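Local coordinates for protein serine protease inhibitor (Thermoanaerobacter tengcongensis, PDB 2PEF) that probably inhibits serine-type endopeptidases, as a thermophilic member of the serpin family captured here in its latent state, at residues Met44-Ala49 with Ala55-Ala60. Residues are numbered along the deposited sequence; the frame is centred on the assembly and turned at random.
Sequences MTANGA and AQMEKA
Met57 makes every close contact that Ala55-Ala60 has with Met44-Ala49, reaching Thr45, Ala46 and Ala49. Its CB already lies 4.1 Å from Ala46 CB; the CA atoms of Met57 and Ala46, 6.2 Å apart, are the closest CA pair across the segments. With CG anti to its own carbonyl carbon (chi1 -72°) and chi2 extended, the chain carries Met57 SD to 3.9 Å from Ala46 CA. A bend at chi3 (82°) then turns Met57 CE to 3.8 Å from the backbone N of Ala46 and 4.1 Å from both CB and CG2 of Thr45; the side chains of Thr45 and Met57 cross at about a right angle. Ala49 CB approaches Met57 SD more loosely, at 4.4 Å. A type I turn from Ala46 to Ala49, closed by Ala49 N to Ala46 O (3.0 Å), brings both alanines to this thioether. No hydrogen bond spans the segments; the contact is apolar and buried, and Thr45 OG1 is hydrogen-bonded to Ala41 O, one turn earlier in the same helix. The contact packs the C-terminal part of helix 35-46 against the middle of helix 51-62, helices B and C of the serpin fold; Met57 also touches Met283, Phe294 meets Thr45 and Ala49, and Thr45 packs on Leu160 of strand 158-169.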
ATOM      1  N   MET A  44       9.219  10.062  -3.946  1.00 14.88           N
ATOM      2  CA  MET A  44      10.318  10.735  -3.244  1.00 14.40           C
ATOM      3  C   MET A  44      11.648  10.367  -3.887  1.00 14.57           C
ATOM      4  O   MET A  44      12.460  11.240  -4.199  1.00 15.97           O
ATOM      5  CB  MET A  44      10.356  10.355  -1.759  1.00 14.45           C
ATOM      6  CG  MET A  44       9.339  11.074  -0.884  1.00 13.48           C
ATOM      7  SD  MET A  44       9.751  10.982   0.867  1.00 16.21           S
ATOM      8  CE  MET A  44       9.523   9.242   1.220  1.00 16.48           C
ATOM      9  N   THR A  45      11.846   9.068  -4.097  1.00 14.98           N
ATOM     10  CA  THR A  45      13.077   8.536  -4.662  1.00 14.33           C
ATOM     11  C   THR A  45      13.332   9.090  -6.066  1.00 14.93           C
ATOM     12  O   THR A  45      14.469   9.403  -6.411  1.00 15.29           O
ATOM     13  CB  THR A  45      13.055   6.986  -4.695  1.00 14.78           C
ATOM     14  OG1 THR A  45      12.743   6.480  -3.391  1.00 15.89           O
ATOM     15  CG2 THR A  45      14.401   6.424  -5.131  1.00 14.99           C
ATOM     16  N   ALA A  46      12.265   9.230  -6.855  1.00 15.87           N
ATOM     17  CA  ALA A  46      12.367   9.700  -8.237  1.00 15.28           C
ATOM     18  C   ALA A  46      12.897  11.130  -8.350  1.00 15.65           C
ATOM     19  O   ALA A  46      13.487  11.499  -9.370  1.00 15.91           O
ATOM     20  CB  ALA A  46      11.022   9.567  -8.951  1.00 16.29           C
ATOM     21  N   ASN A  47      12.692  11.923  -7.300  1.00 15.56           N
ATOM     22  CA  ASN A  47      13.179  13.304  -7.258  1.00 14.99           C
ATOM     23  C   ASN A  47      14.692  13.413  -7.132  1.00 15.05           C
ATOM     24  O   ASN A  47      15.254  14.506  -7.244  1.00 13.68           O
ATOM     25  CB  ASN A  47      12.486  14.082  -6.139  1.00 16.57           C
ATOM     26  CG  ASN A  47      11.143  14.627  -6.569  1.00 15.68           C
ATOM     27  OD1 ASN A  47      11.069  15.653  -7.247  1.00 16.84           O
ATOM     28  ND2 ASN A  47      10.075  13.938  -6.193  1.00 16.76           N
ATOM     29  N   GLY A  48      15.342  12.278  -6.898  1.00 15.40           N
ATOM     30  CA  GLY A  48      16.799  12.214  -6.868  1.00 14.92           C
ATOM     31  C   GLY A  48      17.371  11.658  -8.156  1.00 15.99           C
ATOM     32  O   GLY A  48      18.587  11.641  -8.341  1.00 15.76           O
ATOM     33  N   ALA A  49      16.495  11.203  -9.047  1.00 15.96           N
ATOM     34  CA  ALA A  49      16.918  10.578 -10.299  1.00 16.27           C
ATOM     35  C   ALA A  49      17.067  11.589 -11.433  1.00 15.97           C
ATOM     36  O   ALA A  49      16.458  12.661 -11.408  1.00 17.03           O
ATOM     37  CB  ALA A  49      15.951   9.471 -10.688  1.00 16.61           C
ATOM     38  N   ALA A  55      13.301   9.049 -16.183  1.00 16.33           N
ATOM     39  CA  ALA A  55      12.277   8.834 -17.213  1.00 16.79           C
ATOM     40  C   ALA A  55      11.546   7.507 -17.013  1.00 17.74           C
ATOM     41  O   ALA A  55      10.321   7.437 -17.161  1.00 18.33           O
ATOM     42  CB  ALA A  55      12.898   8.903 -18.600  1.00 16.12           C
ATOM     43  N   GLN A  56      12.299   6.469 -16.654  1.00 17.70           N
ATOM     44  CA  GLN A  56      11.730   5.156 -16.358  1.00 17.30           C
ATOM     45  C   GLN A  56      10.844   5.178 -15.110  1.00 17.28           C
ATOM     46  O   GLN A  56       9.765   4.584 -15.102  1.00 17.53           O
ATOM     47  CB  GLN A  56      12.839   4.117 -16.196  1.00 17.40           C
ATOM     48  CG  GLN A  56      13.538   3.742 -17.489  1.00 16.15           C
ATOM     49  CD  GLN A  56      14.771   2.887 -17.264  1.00 17.76           C
ATOM     50  OE1 GLN A  56      15.015   2.401 -16.157  1.00 17.89           O
ATOM     51  NE2 GLN A  56      15.555   2.697 -18.318  1.00 16.31           N
ATOM     52  N   MET A  57      11.303   5.861 -14.061  1.00 16.81           N
ATOM     53  CA  MET A  57      10.533   5.970 -12.821  1.00 16.51           C
ATOM     54  C   MET A  57       9.252   6.781 -13.012  1.00 16.59           C
ATOM     55  O   MET A  57       8.185   6.365 -12.561  1.00 16.11           O
ATOM     56  CB  MET A  57      11.380   6.556 -11.687  1.00 16.34           C
ATOM     57  CG  MET A  57      12.437   5.605 -11.148  1.00 17.45           C
ATOM     58  SD  MET A  57      13.235   6.221  -9.658  1.00 19.06           S
ATOM     59  CE  MET A  57      12.023   5.751  -8.428  1.00 17.74           C
ATOM     60  N   GLU A  58       9.364   7.927 -13.688  1.00 16.24           N
ATOM     61  CA  GLU A  58       8.201   8.759 -14.024  1.00 17.75           C
ATOM     62  C   GLU A  58       7.126   7.948 -14.747  1.00 16.89           C
ATOM     63  O   GLU A  58       5.939   8.030 -14.416  1.00 18.50           O
ATOM     64  CB  GLU A  58       8.616   9.948 -14.900  1.00 17.75           C
ATOM     65  CG  GLU A  58       9.364  11.055 -14.164  1.00 18.75           C
ATOM     66  CD  GLU A  58       9.776  12.202 -15.077  1.00 18.44           C
ATOM     67  OE1 GLU A  58       9.650  13.367 -14.647  1.00 21.44           O
ATOM     68  OE2 GLU A  58      10.235  11.946 -16.216  1.00 20.80           O
ATOM     69  N   LYS A  59       7.558   7.170 -15.739  1.00 17.34           N
ATOM     70  CA  LYS A  59       6.661   6.341 -16.540  1.00 16.92           C
ATOM     71  C   LYS A  59       6.036   5.198 -15.737  1.00 16.31           C
ATOM     72  O   LYS A  59       4.858   4.889 -15.911  1.00 15.56           O
ATOM     73  CB  LYS A  59       7.397   5.784 -17.761  1.00 17.55           C
ATOM     74  CG  LYS A  59       6.492   5.099 -18.767  1.00 20.67           C
ATOM     75  N   ALA A  60       6.834   4.566 -14.878  1.00 15.91           N
ATOM     76  CA  ALA A  60       6.355   3.483 -14.018  1.00 16.24           C
ATOM     77  C   ALA A  60       5.272   3.954 -13.050  1.00 16.39           C
ATOM     78  O   ALA A  60       4.283   3.252 -12.822  1.00 16.69           O
ATOM     79  CB  ALA A  60       7.512   2.859 -13.251  1.00 16.32           C
TER